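Local coordinates for large component of pyocin AP41 (Pseudomonas aeruginosa, PDB 4UHQ), which probably acts as a bacteriocin endonuclease, this chain being its C-terminal, metal-binding DNase domain of the HNH type, at residues E92-H97 / L114-P119. Residues are numbered along the deposited sequence; the frame is centred on the assembly and turned at random.
Sequences EKFEIH and LVIVTP. With NI (nickel (II) ion), chain E.
His97, Glu95 and Pro119 bury the most surface where 92-97 runs antiparallel to 114-119. Two hydrogen-bonded pairs, Glu95 with Val117 and His97 with Val115, flank the non-hydrogen-bonded pair of Ile96 and Ile116. The bond from Glu95 N to Val117 O, 2.8 Å long, is nearly straight at 173°.

The His97 side chain leaves the strand with CG anti to the backbone N (chi1 158°) and lies alongside Val115, pointing the same way. Val115 CG2 meets the ring in plane, at its CD2 edge (3.5 Å), while Val117 CG2 packs against His97 CB at 3.6 Å. Val115 thus borders the ring at CD2 while Val117 packs against the CB that carries it. His97 ND1 binds the nickel ion at 2.1 Å. His122 and His126 of helix 119-132, together with a water, are further ligands.

Glu95 shares this face of the sheet. Its chain is extended beyond CG and carries the carboxylate obliquely across Pro119, with OE2 3.8 Å from the ring carbon CB. A water donates to both Glu95 OE1 and Pro119 O, and OE1 is also hydrogen-bonded to ND1 of the metal ligand His122. The Pro119 ring reaches back to the other segment through CG, only 3.1 Å from Lys93 O, a tight approach.

On the opposite face Ile96 CG1 touches Ile116 CD1 at 3.6 Å, and both side chains also rest on Phe52 of helix 45-57.

Two strands leading into a metal-binding helix form the ββα-metal motif of HNH nucleases. The face with Ile96 and Ile116 packs on helix 45-57; the other supplies a first-shell ligand, His97, and a second-shell carboxylate, Glu95, which probably helps orient the His122 imidazole toward the metal.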
# COMPACT_ATOMS: atom_id res chain seq x y z
N GLU A 92 0.97 12.52 -4.58
CA GLU A 92 1.73 12.94 -3.42
C GLU A 92 1.69 11.96 -2.27
O GLU A 92 2.36 12.16 -1.26
CB GLU A 92 1.18 14.28 -2.93
CG GLU A 92 1.20 15.30 -4.02
CD GLU A 92 0.69 16.66 -3.58
OE1 GLU A 92 -0.21 16.71 -2.71
OE2 GLU A 92 1.21 17.65 -4.11
N LYS A 93 0.86 10.93 -2.39
CA LYS A 93 0.60 10.07 -1.25
C LYS A 93 1.18 8.67 -1.49
O LYS A 93 1.31 8.20 -2.62
CB LYS A 93 -0.91 9.96 -1.01
CG LYS A 93 -1.57 11.32 -0.79
CD LYS A 93 -3.09 11.22 -0.65
CE LYS A 93 -3.65 12.64 -0.68
NZ LYS A 93 -5.09 12.66 -0.21
N PHE A 94 1.44 7.98 -0.37
CA PHE A 94 1.81 6.58 -0.48
C PHE A 94 0.75 5.80 -1.26
O PHE A 94 -0.46 6.01 -1.10
CB PHE A 94 2.02 5.99 0.94
CG PHE A 94 3.26 6.49 1.61
CD1 PHE A 94 4.45 5.85 1.42
CD2 PHE A 94 3.20 7.54 2.51
CE1 PHE A 94 5.62 6.29 2.05
CE2 PHE A 94 4.35 7.98 3.13
CZ PHE A 94 5.53 7.35 2.93
N GLU A 95 1.24 4.92 -2.11
CA GLU A 95 0.41 4.14 -3.02
C GLU A 95 0.49 2.67 -2.73
O GLU A 95 1.51 2.19 -2.28
CB GLU A 95 0.86 4.41 -4.50
CG GLU A 95 0.51 5.87 -4.88
CD GLU A 95 0.94 6.30 -6.24
OE1 GLU A 95 1.66 5.51 -6.91
OE2 GLU A 95 0.59 7.44 -6.63
N ILE A 96 -0.60 1.95 -3.01
CA ILE A 96 -0.62 0.51 -2.91
C ILE A 96 -0.38 -0.05 -4.32
O ILE A 96 -1.19 0.22 -5.23
CB ILE A 96 -1.97 0.03 -2.37
CG1 ILE A 96 -2.28 0.68 -1.02
CG2 ILE A 96 -1.93 -1.52 -2.23
CD1 ILE A 96 -3.73 0.44 -0.59
N HIS A 97 0.76 -0.69 -4.52
CA HIS A 97 1.10 -1.24 -5.84
C HIS A 97 0.88 -2.75 -5.86
O HIS A 97 1.17 -3.47 -4.90
CB HIS A 97 2.57 -0.86 -6.16
CG HIS A 97 3.28 -1.73 -7.17
ND1 HIS A 97 3.03 -1.70 -8.54
CD2 HIS A 97 4.32 -2.58 -7.00
CE1 HIS A 97 3.87 -2.52 -9.15
NE2 HIS A 97 4.66 -3.08 -8.23
N LEU A 114 0.40 -7.17 -2.69
CA LEU A 114 0.45 -5.70 -2.49
C LEU A 114 1.73 -5.27 -1.79
O LEU A 114 2.23 -5.99 -0.90
CB LEU A 114 -0.72 -5.21 -1.61
CG LEU A 114 -2.07 -5.65 -2.10
CD1 LEU A 114 -3.15 -5.14 -1.16
CD2 LEU A 114 -2.35 -5.20 -3.53
N VAL A 115 2.24 -4.12 -2.21
CA VAL A 115 3.27 -3.42 -1.41
C VAL A 115 2.88 -1.97 -1.29
O VAL A 115 2.04 -1.46 -2.06
CB VAL A 115 4.68 -3.53 -2.03
CG1 VAL A 115 5.20 -4.96 -1.94
CG2 VAL A 115 4.66 -3.02 -3.52
N ILE A 116 3.49 -1.27 -0.33
CA ILE A 116 3.36 0.19 -0.30
C ILE A 116 4.62 0.80 -0.88
O ILE A 116 5.73 0.33 -0.60
CB ILE A 116 3.15 0.76 1.12
CG1 ILE A 116 1.96 0.10 1.81
CG2 ILE A 116 2.95 2.28 1.05
CD1 ILE A 116 0.62 0.14 1.01
N VAL A 117 4.43 1.79 -1.76
CA VAL A 117 5.50 2.49 -2.46
C VAL A 117 5.18 3.97 -2.49
O VAL A 117 4.02 4.40 -2.38
CB VAL A 117 5.67 1.99 -3.91
CG1 VAL A 117 6.39 0.65 -3.93
CG2 VAL A 117 4.27 1.89 -4.59
N THR A 118 6.21 4.79 -2.61
CA THR A 118 5.95 6.22 -2.87
C THR A 118 5.53 6.40 -4.33
O THR A 118 5.77 5.53 -5.16
CB THR A 118 7.18 7.10 -2.62
OG1 THR A 118 8.23 6.66 -3.48
CG2 THR A 118 7.61 6.96 -1.21
N PRO A 119 4.92 7.53 -4.66
CA PRO A 119 4.57 7.73 -6.07
C PRO A 119 5.78 7.65 -6.99
O PRO A 119 5.69 7.05 -8.11
CB PRO A 119 3.97 9.13 -6.09
CG PRO A 119 3.37 9.28 -4.70
CD PRO A 119 4.33 8.58 -3.79
NI NI E . 1.66 -0.75 -9.80
O HOH W 1 3.08 6.78 -9.16
O HOH W 2 1.29 -2.74 -10.54